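Local atomic coordinates of putative nisin-resistance protein (Streptococcus agalactiae 515, PDB entry 4Y68), a protein that probably confers resistance to the lantibiotic nisin, recognising it and cleaving it as a serine peptidase of family S41. Residues 89-94 against 268-273; 254-259 against 273-278; 56-61 against 80-85; 224-229 against 248-253. All blocks are in the same frame, centred on the assembly; numbering follows the deposited sequence.

Overall arrangement
Contact 3 comes first along the chain and pairs helices 55-66 and 72-87; its centre lies about 25 Å from the chain centre. Helix 72-87 leads into strand 92-94, where contact 1 opens, about 14 Å away between centres. The segments of contact 1 lie 174 residues apart, and contact 4 is nested in the loop they close. Contacts 1 and 2 share Gly273 and strand 267-276, with strands 92-94 and 256-261 as its neighbours in one antiparallel sheet. Contact 4 joins two loops of the mixed sheet, and its second loop runs into contact 2. The His90-Ser228 bond ties contact 1 to contact 4, consistent with a peptidase site between the antiparallel sheet and the mixed-sheet loops.

Contact 1. Residues 89-94 against 268-273; sequences KHSQIL and LALTTG
Ser91 turns its OG to the side opposite its own carbonyl carbon (chi1 -66°), and Thr271 sets OG1 in the same way (chi1 -57°), which brings the two hydroxyls together just ahead of the point where strand 92-94 joins strand 267-276 in the antiparallel sheet. Ser91 OG donates to Thr271 OG1 at 2.9 Å. That oxygen is gripped by three partners: it accepts from Ser91 and from water 1, which in turn accepts from His90 N, and it hydrogen-bonds Asn257 OD1 of strand 256-261. His90 CB packs 3.5 Å from the same Thr271 OG1. The imidazole leaves this cluster, with NE2 bonded to Ser228 OG and ND1 to Thr255 OG1. His90 stands two residues ahead of the strand.

Gln92 and Ala269 form the hydrogen-bonded pair of the short ladder. Gln92 N reaches Ala269 O at 3.0 Å, and Ala269 N returns the bond to Gln92 O. One residue on, Ile93 and Leu268 make a non-hydrogen-bonded pair on the face that helix 72-87 covers through Val83. Their side chains cross obliquely, touching through Ile93 CG2 and Leu268 CD1, 4.0 Å apart.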
loop_
_atom_site.group_PDB
_atom_site.type_symbol
_atom_site.label_atom_id
_atom_site.label_comp_id
_atom_site.label_asym_id
_atom_site.label_seq_id
_atom_site.Cartn_x
_atom_site.Cartn_y
_atom_site.Cartn_z
ATOM N N LYS A 89 -10.584 8.151 -5.436
ATOM C CA LYS A 89 -9.956 7.396 -6.522
ATOM C C LYS A 89 -9.127 6.185 -6.066
ATOM O O LYS A 89 -8.695 5.396 -6.889
ATOM C CB LYS A 89 -9.069 8.319 -7.357
ATOM C CG LYS A 89 -7.766 8.697 -6.712
ATOM C CD LYS A 89 -6.999 9.691 -7.587
ATOM C CE LYS A 89 -5.495 9.429 -7.554
ATOM N NZ LYS A 89 -4.628 10.674 -7.390
ATOM N N HIS A 90 -8.887 6.052 -4.767
ATOM C CA HIS A 90 -8.118 4.925 -4.260
ATOM C C HIS A 90 -9.082 3.803 -3.849
ATOM O O HIS A 90 -8.661 2.703 -3.487
ATOM C CB HIS A 90 -7.235 5.375 -3.089
ATOM C CG HIS A 90 -6.116 4.432 -2.754
ATOM N ND1 HIS A 90 -5.409 4.512 -1.571
ATOM C CD2 HIS A 90 -5.564 3.409 -3.453
ATOM C CE1 HIS A 90 -4.486 3.568 -1.548
ATOM N NE2 HIS A 90 -4.560 2.882 -2.678
ATOM N N SER A 91 -10.381 4.081 -3.923
ATOM C CA SER A 91 -11.374 3.086 -3.541
ATOM C C SER A 91 -11.883 2.306 -4.746
ATOM O O SER A 91 -11.920 2.837 -5.848
ATOM C CB SER A 91 -12.542 3.746 -2.819
ATOM O OG SER A 91 -12.151 4.299 -1.569
ATOM N N GLN A 92 -12.289 1.052 -4.533
ATOM C CA GLN A 92 -12.938 0.269 -5.594
ATOM C C GLN A 92 -13.505 -1.047 -5.085
ATOM O O GLN A 92 -13.235 -1.460 -3.956
ATOM C CB GLN A 92 -11.958 -0.019 -6.738
ATOM C CG GLN A 92 -10.692 -0.727 -6.306
ATOM C CD GLN A 92 -9.669 -0.821 -7.425
ATOM O OE1 GLN A 92 -10.033 -0.842 -8.593
ATOM N NE2 GLN A 92 -8.382 -0.866 -7.070
ATOM N N ILE A 93 -14.304 -1.688 -5.930
ATOM C CA ILE A 93 -14.830 -3.020 -5.684
ATOM C C ILE A 93 -14.148 -3.987 -6.654
ATOM O O ILE A 93 -14.231 -3.835 -7.869
ATOM C CB ILE A 93 -16.377 -3.099 -5.859
ATOM C CG1 ILE A 93 -16.815 -2.472 -7.192
ATOM C CG2 ILE A 93 -17.096 -2.388 -4.743
ATOM C CD1 ILE A 93 -17.388 -1.025 -7.089
ATOM N N LEU A 94 -13.444 -4.969 -6.116
ATOM C CA LEU A 94 -12.857 -5.995 -6.958
ATOM C C LEU A 94 -13.669 -7.289 -6.854
ATOM O O LEU A 94 -13.951 -7.770 -5.761
ATOM C CB LEU A 94 -11.405 -6.218 -6.559
ATOM C CG LEU A 94 -10.636 -4.896 -6.482
ATOM C CD1 LEU A 94 -9.293 -5.081 -5.816
ATOM C CD2 LEU A 94 -10.476 -4.318 -7.884
ATOM N N LEU A 268 -14.348 -5.106 -1.170
ATOM C CA LEU A 268 -14.474 -3.661 -1.170
ATOM C C LEU A 268 -13.219 -3.060 -0.549
ATOM O O LEU A 268 -12.995 -3.210 0.646
ATOM C CB LEU A 268 -15.728 -3.216 -0.406
ATOM C CG LEU A 268 -15.842 -1.720 -0.043
ATOM C CD1 LEU A 268 -16.004 -0.827 -1.264
ATOM C CD2 LEU A 268 -16.985 -1.455 0.948
ATOM N N ALA A 269 -12.396 -2.415 -1.379
ATOM C CA ALA A 269 -11.272 -1.614 -0.925
ATOM C C ALA A 269 -11.726 -0.177 -0.681
ATOM O O ALA A 269 -11.973 0.561 -1.621
ATOM C CB ALA A 269 -10.149 -1.639 -1.943
ATOM N N LEU A 270 -11.800 0.221 0.578
ATOM C CA LEU A 270 -12.405 1.506 0.959
ATOM C C LEU A 270 -11.409 2.467 1.617
ATOM O O LEU A 270 -10.725 2.096 2.573
ATOM C CB LEU A 270 -13.588 1.257 1.909
ATOM C CG LEU A 270 -14.404 2.462 2.370
ATOM C CD1 LEU A 270 -14.918 3.236 1.154
ATOM C CD2 LEU A 270 -15.579 2.008 3.228
ATOM N N THR A 271 -11.343 3.706 1.133
ATOM C CA THR A 271 -10.390 4.664 1.678
ATOM C C THR A 271 -10.914 5.244 2.978
ATOM O O THR A 271 -12.047 5.728 3.036
ATOM C CB THR A 271 -10.106 5.784 0.674
ATOM O OG1 THR A 271 -9.619 5.202 -0.541
ATOM C CG2 THR A 271 -9.083 6.751 1.225
ATOM N N THR A 272 -10.112 5.187 4.031
ATOM C CA THR A 272 -10.612 5.551 5.354
ATOM C C THR A 272 -9.687 6.506 6.092
ATOM O O THR A 272 -10.042 7.033 7.128
ATOM C CB THR A 272 -10.812 4.302 6.215
ATOM O OG1 THR A 272 -9.553 3.633 6.351
ATOM C CG2 THR A 272 -11.795 3.359 5.542
ATOM N N GLY A 273 -8.504 6.734 5.542
ATOM C CA GLY A 273 -7.499 7.515 6.234
ATOM C C GLY A 273 -6.673 8.444 5.352
ATOM O O GLY A 273 -6.168 8.057 4.293
HETATM O O HOH W 1 -9.570 7.461 -2.229
#

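Contact 2. Residues 254-259 against 273-278; sequences TTVNET and GIVSDR
Val256 and Val275 meet at about a right angle, each offering its CG2 methyl, and these two carbons stand 3.9 Å apart. In both valines CG1 lies opposite the backbone N (chi1 163° and 160°), which leaves CG2 beside that N and turned to the partner. Val275 CG2 also lies 4.0 Å from Val256 N, so this methyl sits against the backbone as well as the side chain. Thr255 lays both CB and CG2 against Gly273 O, the carbonyl that accepts from Val256 N, with CB 3.3 Å from that oxygen; its OG1 is hydrogen-bonded to Asn285 OD1.

The pairing belongs to the beta hairpin of strands 256-261 and 267-276, at a place where its ladder is irregular. Thr272 and Gly273 both face Val256, a classic beta bulge. Val256 N donates to Gly273 O at 3.0 Å; the return bond from Gly273 N to Val256 O is weak, at 3.3 Å. The strands come close here, Gly273 CA lying 4.7 Å from Val256 CA, and a beta carbon on the glycine would be tight against Val256 CB.

Around the valines, Phe182 and Tyr184 of strand 180-185 pack on Val256, and Leu235 of helix 229-235 packs on Val275. Thr254, just ahead of the hairpin strand, sends its OG1 to Thr286 O, and its own O lies 4.2 Å from Val275 CB.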
loop_
_atom_site.group_PDB
_atom_site.type_symbol
_atom_site.label_atom_id
_atom_site.label_comp_id
_atom_site.label_asym_id
_atom_site.label_seq_id
_atom_site.Cartn_x
_atom_site.Cartn_y
_atom_site.Cartn_z
ATOM N N THR A 254 -1.760 8.149 -1.888
ATOM C CA THR A 254 -1.359 8.244 -0.506
ATOM C C THR A 254 -2.617 8.405 0.345
ATOM O O THR A 254 -2.926 9.487 0.835
ATOM C CB THR A 254 -0.360 9.411 -0.273
ATOM O OG1 THR A 254 -0.759 10.557 -1.045
ATOM C CG2 THR A 254 1.052 8.997 -0.724
ATOM N N THR A 255 -3.359 7.308 0.482
ATOM C CA THR A 255 -4.381 7.204 1.509
ATOM C C THR A 255 -4.408 5.779 2.020
ATOM O O THR A 255 -4.086 4.832 1.290
ATOM C CB THR A 255 -5.787 7.609 1.008
ATOM O OG1 THR A 255 -6.046 7.007 -0.274
ATOM C CG2 THR A 255 -5.886 9.124 0.890
ATOM N N VAL A 256 -4.787 5.623 3.283
ATOM C CA VAL A 256 -4.977 4.291 3.838
ATOM C C VAL A 256 -6.342 3.705 3.425
ATOM O O VAL A 256 -7.379 4.379 3.496
ATOM C CB VAL A 256 -4.834 4.335 5.370
ATOM C CG1 VAL A 256 -5.421 3.072 6.011
ATOM C CG2 VAL A 256 -3.359 4.526 5.752
ATOM N N ASN A 257 -6.344 2.463 2.957
ATOM C CA ASN A 257 -7.591 1.737 2.730
ATOM C C ASN A 257 -7.838 0.652 3.764
ATOM O O ASN A 257 -6.900 0.117 4.366
ATOM C CB ASN A 257 -7.614 1.075 1.351
ATOM C CG ASN A 257 -7.669 2.078 0.219
ATOM O OD1 ASN A 257 -7.973 3.256 0.425
ATOM N ND2 ASN A 257 -7.363 1.610 -0.995
ATOM N N GLU A 258 -9.112 0.336 3.958
ATOM C CA GLU A 258 -9.503 -0.850 4.702
ATOM C C GLU A 258 -10.252 -1.726 3.710
ATOM O O GLU A 258 -10.943 -1.210 2.827
ATOM C CB GLU A 258 -10.357 -0.495 5.920
ATOM C CG GLU A 258 -9.685 0.523 6.864
ATOM C CD GLU A 258 -10.600 1.024 7.995
ATOM O OE1 GLU A 258 -11.792 0.664 8.016
ATOM O OE2 GLU A 258 -10.124 1.791 8.869
ATOM N N THR A 259 -10.088 -3.042 3.813
ATOM C CA THR A 259 -10.637 -3.917 2.795
ATOM C C THR A 259 -11.647 -4.857 3.424
ATOM O O THR A 259 -11.367 -5.482 4.443
ATOM C CB THR A 259 -9.524 -4.711 2.076
ATOM O OG1 THR A 259 -8.663 -3.797 1.381
ATOM C CG2 THR A 259 -10.125 -5.687 1.066
ATOM N N GLY A 273 -8.504 6.734 5.542
ATOM C CA GLY A 273 -7.499 7.515 6.234
ATOM C C GLY A 273 -6.673 8.444 5.352
ATOM O O GLY A 273 -6.168 8.057 4.293
ATOM N N ILE A 274 -6.588 9.692 5.788
ATOM C CA ILE A 274 -5.643 10.661 5.259
ATOM C C ILE A 274 -4.331 10.384 5.941
ATOM O O ILE A 274 -4.327 9.815 7.033
ATOM C CB ILE A 274 -6.108 12.109 5.525
ATOM C CG1 ILE A 274 -7.039 12.546 4.411
ATOM C CG2 ILE A 274 -4.938 13.068 5.574
ATOM C CD1 ILE A 274 -8.293 11.829 4.430
ATOM N N VAL A 275 -3.225 10.783 5.325
ATOM C CA VAL A 275 -1.906 10.331 5.759
ATOM C C VAL A 275 -0.945 11.496 6.060
ATOM O O VAL A 275 -0.979 12.541 5.401
ATOM C CB VAL A 275 -1.292 9.400 4.680
ATOM C CG1 VAL A 275 0.204 9.302 4.821
ATOM C CG2 VAL A 275 -1.920 7.994 4.754
ATOM N N SER A 276 -0.082 11.330 7.057
ATOM C CA SER A 276 1.024 12.273 7.216
ATOM C C SER A 276 2.297 11.530 7.567
ATOM O O SER A 276 2.245 10.505 8.212
ATOM C CB SER A 276 0.694 13.319 8.278
ATOM O OG SER A 276 0.327 12.667 9.465
ATOM N N ASP A 277 3.437 12.040 7.124
ATOM C CA ASP A 277 4.714 11.401 7.401
ATOM C C ASP A 277 5.268 11.886 8.754
ATOM O O ASP A 277 4.621 12.696 9.435
ATOM C CB ASP A 277 5.712 11.643 6.246
ATOM C CG ASP A 277 6.027 13.115 6.019
ATOM O OD1 ASP A 277 5.997 13.914 6.969
ATOM O OD2 ASP A 277 6.314 13.479 4.864
ATOM N N ARG A 278 6.427 11.357 9.152
ATOM C CA ARG A 278 7.060 11.698 10.439
ATOM C C ARG A 278 7.321 13.204 10.567
ATOM O O ARG A 278 7.347 13.742 11.669
ATOM C CB ARG A 278 8.391 10.935 10.625
ATOM C CG ARG A 278 8.247 9.584 11.318
ATOM C CD ARG A 278 9.616 8.883 11.572
ATOM N NE ARG A 278 10.309 8.775 10.309
ATOM C CZ ARG A 278 10.369 7.676 9.568
ATOM N NH1 ARG A 278 9.842 6.525 9.991
ATOM N NH2 ARG A 278 10.992 7.732 8.394
#

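Contact 3. Residues 56-61 against 80-85; sequences QIIRQR and QEAVRY
Glu81 and Arg61 clasp each other across two antiparallel helices, 55-66 and 72-87, part of the helical region that also includes helix 32-46. The short segments run at 155° to one another, with their axes 9.2 Å apart at closest approach. The Glu81 side chain stretches out straight, whereas Arg61 bends at its third torsion (62°) to bring its guanidinium round to the carboxylate. Arg61 NH2 carries the salt bridge: it bonds Glu81 OE1 at 2.8 Å, on the syn side of the carboxylate and close to the guanidinium plane, and makes a second, weak bond to Glu81 OE2. Arg61 NE adds another weak bond to OE1. A single nitrogen thus straddles both carboxylate oxygens, and the two flat groups are twisted 37° out of line. Water 2 donates both to Glu81 OE1 and to Ile58 O, at 2.7 Å each, tying the acid to the backbone of the opposite helix.

Ala82, the next residue, has a side chain small enough to let Ile58 CG2 come within 3.8 Å of Ala82 CA. Leu40 of helix 32-46 also packs on Ala82.

One turn further on, Tyr85 turns its ring across the line of the isoleucine at about a right angle. Ile58 CD1 sits over one face in a CH-pi contact, off centre towards the CG-CD2 bond. It is 3.8 Å from the Tyr85 ring centroid and closer to Tyr85 CG, at 3.5 Å.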
loop_
_atom_site.group_PDB
_atom_site.type_symbol
_atom_site.label_atom_id
_atom_site.label_comp_id
_atom_site.label_asym_id
_atom_site.label_seq_id
_atom_site.Cartn_x
_atom_site.Cartn_y
_atom_site.Cartn_z
ATOM N N GLN A 56 -25.686 11.738 -0.422
ATOM C CA GLN A 56 -27.032 11.177 -0.601
ATOM C C GLN A 56 -27.484 11.823 -1.866
ATOM O O GLN A 56 -27.052 12.910 -2.134
ATOM C CB GLN A 56 -27.951 11.499 0.557
ATOM C CG GLN A 56 -28.057 12.955 0.800
ATOM C CD GLN A 56 -27.507 13.327 2.147
ATOM O OE1 GLN A 56 -27.068 12.448 2.906
ATOM N NE2 GLN A 56 -27.528 14.636 2.468
ATOM N N ILE A 57 -28.324 11.190 -2.653
ATOM C CA ILE A 57 -28.540 11.617 -4.062
ATOM C C ILE A 57 -27.796 10.617 -4.872
ATOM O O ILE A 57 -28.416 9.832 -5.581
ATOM C CB ILE A 57 -28.024 13.039 -4.476
ATOM C CG1 ILE A 57 -28.855 14.173 -3.861
ATOM C CG2 ILE A 57 -28.028 13.194 -6.012
ATOM C CD1 ILE A 57 -28.231 15.555 -4.087
ATOM N N ILE A 58 -26.462 10.633 -4.759
ATOM C CA ILE A 58 -25.679 9.557 -5.359
ATOM C C ILE A 58 -26.101 8.248 -4.707
ATOM O O ILE A 58 -26.412 7.273 -5.398
ATOM C CB ILE A 58 -24.166 9.761 -5.212
ATOM C CG1 ILE A 58 -23.687 10.857 -6.164
ATOM C CG2 ILE A 58 -23.429 8.475 -5.546
ATOM C CD1 ILE A 58 -22.236 11.323 -5.879
ATOM N N ARG A 59 -26.171 8.245 -3.380
ATOM C CA ARG A 59 -26.559 7.041 -2.665
ATOM C C ARG A 59 -28.023 6.685 -2.948
ATOM O O ARG A 59 -28.350 5.520 -3.210
ATOM C CB ARG A 59 -26.340 7.191 -1.156
ATOM C CG ARG A 59 -27.099 6.134 -0.371
ATOM C CD ARG A 59 -26.682 6.000 1.091
ATOM N NE ARG A 59 -26.970 4.651 1.581
ATOM C CZ ARG A 59 -26.592 4.188 2.774
ATOM N NH1 ARG A 59 -25.937 4.973 3.618
ATOM N NH2 ARG A 59 -26.870 2.942 3.127
ATOM N N GLN A 60 -28.901 7.683 -2.888
ATOM C CA GLN A 60 -30.315 7.468 -3.190
ATOM C C GLN A 60 -30.472 6.935 -4.606
ATOM O O GLN A 60 -31.196 5.968 -4.836
ATOM C CB GLN A 60 -31.119 8.765 -2.999
ATOM C CG GLN A 60 -32.539 8.739 -3.582
ATOM C CD GLN A 60 -32.604 9.200 -5.049
ATOM O OE1 GLN A 60 -31.719 9.928 -5.544
ATOM N NE2 GLN A 60 -33.657 8.776 -5.748
ATOM N N ARG A 61 -29.769 7.545 -5.555
ATOM C CA ARG A 61 -29.857 7.096 -6.940
ATOM C C ARG A 61 -29.389 5.649 -7.067
ATOM O O ARG A 61 -29.908 4.867 -7.873
ATOM C CB ARG A 61 -29.031 7.991 -7.859
ATOM C CG ARG A 61 -29.067 7.515 -9.304
ATOM C CD ARG A 61 -28.548 8.570 -10.286
ATOM N NE ARG A 61 -27.155 8.923 -10.038
ATOM C CZ ARG A 61 -26.753 10.101 -9.577
ATOM N NH1 ARG A 61 -27.634 11.057 -9.328
ATOM N NH2 ARG A 61 -25.465 10.325 -9.376
ATOM N N GLN A 80 -20.804 1.475 -8.049
ATOM C CA GLN A 80 -19.494 1.970 -8.443
ATOM C C GLN A 80 -19.345 3.488 -8.267
ATOM O O GLN A 80 -18.313 3.962 -7.757
ATOM C CB GLN A 80 -19.230 1.576 -9.889
ATOM C CG GLN A 80 -17.847 1.907 -10.433
ATOM C CD GLN A 80 -17.606 1.239 -11.806
ATOM O OE1 GLN A 80 -18.557 0.835 -12.489
ATOM N NE2 GLN A 80 -16.336 1.100 -12.194
ATOM N N GLU A 81 -20.358 4.250 -8.686
ATOM C CA GLU A 81 -20.294 5.714 -8.565
ATOM C C GLU A 81 -20.211 6.097 -7.086
ATOM O O GLU A 81 -19.448 6.972 -6.694
ATOM C CB GLU A 81 -21.505 6.387 -9.239
ATOM C CG GLU A 81 -21.518 7.908 -9.108
ATOM C CD GLU A 81 -22.828 8.587 -9.556
ATOM O OE1 GLU A 81 -23.921 7.965 -9.545
ATOM O OE2 GLU A 81 -22.747 9.780 -9.912
ATOM N N ALA A 82 -20.998 5.414 -6.271
ATOM C CA ALA A 82 -21.046 5.661 -4.840
ATOM C C ALA A 82 -19.702 5.347 -4.185
ATOM O O ALA A 82 -19.233 6.089 -3.340
ATOM C CB ALA A 82 -22.165 4.826 -4.200
ATOM N N VAL A 83 -19.091 4.236 -4.578
ATOM C CA VAL A 83 -17.788 3.870 -4.039
ATOM C C VAL A 83 -16.749 4.903 -4.434
ATOM O O VAL A 83 -15.993 5.388 -3.595
ATOM C CB VAL A 83 -17.347 2.467 -4.516
ATOM C CG1 VAL A 83 -15.912 2.181 -4.107
ATOM C CG2 VAL A 83 -18.262 1.405 -3.924
ATOM N N ARG A 84 -16.723 5.247 -5.714
ATOM C CA ARG A 84 -15.766 6.220 -6.224
ATOM C C ARG A 84 -15.969 7.592 -5.581
ATOM O O ARG A 84 -15.001 8.287 -5.303
ATOM C CB ARG A 84 -15.877 6.321 -7.755
ATOM C CG ARG A 84 -15.089 7.469 -8.384
ATOM C CD ARG A 84 -13.628 7.460 -7.940
ATOM N NE ARG A 84 -12.822 8.509 -8.557
ATOM C CZ ARG A 84 -12.630 9.714 -8.029
ATOM N NH1 ARG A 84 -13.210 10.031 -6.878
ATOM N NH2 ARG A 84 -11.870 10.609 -8.650
ATOM N N TYR A 85 -17.216 7.974 -5.312
ATOM C CA TYR A 85 -17.462 9.281 -4.704
ATOM C C TYR A 85 -17.181 9.225 -3.215
ATOM O O TYR A 85 -16.508 10.103 -2.666
ATOM C CB TYR A 85 -18.903 9.777 -4.941
ATOM C CG TYR A 85 -19.121 11.142 -4.328
ATOM C CD1 TYR A 85 -19.464 11.267 -2.987
ATOM C CD2 TYR A 85 -18.927 12.321 -5.078
ATOM C CE1 TYR A 85 -19.617 12.521 -2.390
ATOM C CE2 TYR A 85 -19.089 13.596 -4.491
ATOM C CZ TYR A 85 -19.438 13.678 -3.147
ATOM O OH TYR A 85 -19.609 14.893 -2.536
HETATM O O HOH W 2 -25.107 6.527 -7.625
#

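Contact 4. Residues 224-229 against 248-253; sequences HKTASS and QATAGY
Two loops at the ends of neighbouring parallel strands, 218-222 and 243-247, pack here beside the start of helix 229-235, where Ser228 takes the N-cap position without its side chain capping the helix. Its OG goes instead to His90, which places Ser228 as the nucleophile of an S41 peptidase probably would be. The central tie is Ala251 N to Thr226 O, a nearly straight bond of 2.9 Å at 168°, with the donor tilted 25° from the carbonyl plane. Thr250 CB packs against the same Thr226 O at 3.3 Å, while the methyls Thr226 CG2 and Thr250 CG2 touch at 4.0 Å. Beyond them Ala227 CB packs 3.7 Å from Ala251 CB and also approaches the Tyr253 ring obliquely.

At the outer end His224 folds its ring over the second loop. Gln248 CB lies over one face in a CH-pi contact, 4.1 Å from the His224 ring centroid. The bent Gln248 chain then brings OE1 to 3.4 Å from His224 CD2, its amide plane almost perpendicular to the imidazole. His224 ND1 makes a weak bond to Ala249 O at 3.0 Å, and water 3 lies between ND1 and Thr250 O, donating to the latter.

Glu231 of the helix binds both loops: OE1 takes Ser228 N and Tyr253 N, and OE2 takes Thr250 OG1 and Gly252 N. With one carboxylate accepting from both loops and a straight backbone bond between them, the main chain leading into Ser228 is held by polar bonds, whereas across the two segments His224 contributes a weak hydrogen bond and CH-pi packing.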
loop_
_atom_site.group_PDB
_atom_site.type_symbol
_atom_site.label_atom_id
_atom_site.label_comp_id
_atom_site.label_asym_id
_atom_site.label_seq_id
_atom_site.Cartn_x
_atom_site.Cartn_y
_atom_site.Cartn_z
ATOM N N HIS A 224 6.411 7.425 -11.793
ATOM C CA HIS A 224 5.001 7.806 -11.776
ATOM C C HIS A 224 4.059 6.654 -11.404
ATOM O O HIS A 224 2.934 6.882 -10.964
ATOM C CB HIS A 224 4.586 8.379 -13.140
ATOM C CG HIS A 224 5.022 9.796 -13.363
ATOM N ND1 HIS A 224 4.927 10.768 -12.387
ATOM C CD2 HIS A 224 5.568 10.404 -14.447
ATOM C CE1 HIS A 224 5.388 11.913 -12.863
ATOM N NE2 HIS A 224 5.781 11.720 -14.110
ATOM N N LYS A 225 4.512 5.417 -11.579
ATOM C CA LYS A 225 3.663 4.261 -11.296
ATOM C C LYS A 225 3.747 3.822 -9.829
ATOM O O LYS A 225 2.863 3.126 -9.335
ATOM C CB LYS A 225 4.028 3.088 -12.209
ATOM C CG LYS A 225 3.623 3.265 -13.675
ATOM C CD LYS A 225 3.484 1.889 -14.360
ATOM C CE LYS A 225 3.461 1.982 -15.888
ATOM N NZ LYS A 225 2.550 3.054 -16.402
ATOM N N THR A 226 4.801 4.230 -9.138
ATOM C CA THR A 226 4.952 3.900 -7.710
ATOM C C THR A 226 3.714 4.295 -6.928
ATOM O O THR A 226 3.422 5.477 -6.821
ATOM C CB THR A 226 6.178 4.611 -7.107
ATOM O OG1 THR A 226 7.342 4.215 -7.835
ATOM C CG2 THR A 226 6.341 4.245 -5.607
ATOM N N ALA A 227 2.996 3.336 -6.356
ATOM C CA ALA A 227 1.694 3.667 -5.772
ATOM C C ALA A 227 1.346 2.938 -4.478
ATOM O O ALA A 227 1.783 1.820 -4.235
ATOM C CB ALA A 227 0.576 3.395 -6.805
ATOM N N SER A 228 0.522 3.586 -3.667
ATOM C CA SER A 228 -0.238 2.893 -2.637
ATOM C C SER A 228 0.687 2.361 -1.535
ATOM O O SER A 228 1.424 3.139 -0.935
ATOM C CB SER A 228 -1.067 1.769 -3.273
ATOM O OG SER A 228 -2.228 1.499 -2.500
ATOM N N SER A 229 0.662 1.053 -1.286
ATOM C CA SER A 229 1.545 0.450 -0.283
ATOM C C SER A 229 2.996 0.870 -0.507
ATOM O O SER A 229 3.765 1.075 0.442
ATOM C CB SER A 229 1.449 -1.076 -0.325
ATOM O OG SER A 229 0.305 -1.572 0.348
ATOM N N GLN A 248 10.873 10.411 -10.223
ATOM C CA GLN A 248 9.724 11.283 -10.456
ATOM C C GLN A 248 8.689 11.145 -9.365
ATOM O O GLN A 248 8.728 10.203 -8.580
ATOM C CB GLN A 248 9.098 10.985 -11.810
ATOM C CG GLN A 248 10.074 11.249 -12.930
ATOM C CD GLN A 248 9.993 10.201 -14.001
ATOM O OE1 GLN A 248 8.966 10.072 -14.683
ATOM N NE2 GLN A 248 11.070 9.414 -14.144
ATOM N N ALA A 249 7.776 12.103 -9.328
ATOM C CA ALA A 249 6.635 12.072 -8.427
ATOM C C ALA A 249 5.897 10.745 -8.524
ATOM O O ALA A 249 5.769 10.169 -9.598
ATOM C CB ALA A 249 5.693 13.232 -8.735
ATOM N N THR A 250 5.409 10.263 -7.394
ATOM C CA THR A 250 4.670 9.002 -7.385
ATOM C C THR A 250 3.214 9.146 -7.867
ATOM O O THR A 250 2.771 10.232 -8.221
ATOM C CB THR A 250 4.701 8.418 -5.990
ATOM O OG1 THR A 250 4.084 9.334 -5.092
ATOM C CG2 THR A 250 6.148 8.260 -5.558
ATOM N N ALA A 251 2.454 8.056 -7.856
ATOM C CA ALA A 251 1.155 8.040 -8.535
ATOM C C ALA A 251 0.111 8.861 -7.804
ATOM O O ALA A 251 -0.855 9.304 -8.409
ATOM C CB ALA A 251 0.659 6.603 -8.713
ATOM N N GLY A 252 0.291 9.059 -6.506
ATOM C CA GLY A 252 -0.650 9.858 -5.737
ATOM C C GLY A 252 -1.801 9.055 -5.166
ATOM O O GLY A 252 -2.958 9.464 -5.276
ATOM N N TYR A 253 -1.496 7.910 -4.549
ATOM C CA TYR A 253 -2.530 7.098 -3.894
ATOM C C TYR A 253 -2.171 7.002 -2.421
ATOM O O TYR A 253 -2.250 5.934 -1.787
ATOM C CB TYR A 253 -2.669 5.720 -4.567
ATOM C CG TYR A 253 -3.329 5.824 -5.939
ATOM C CD1 TYR A 253 -4.683 5.592 -6.101
ATOM C CD2 TYR A 253 -2.598 6.194 -7.053
ATOM C CE1 TYR A 253 -5.294 5.712 -7.333
ATOM C CE2 TYR A 253 -3.196 6.334 -8.298
ATOM C CZ TYR A 253 -4.545 6.085 -8.430
ATOM O OH TYR A 253 -5.143 6.202 -9.663
HETATM O O HOH W 3 2.443 11.511 -10.528
#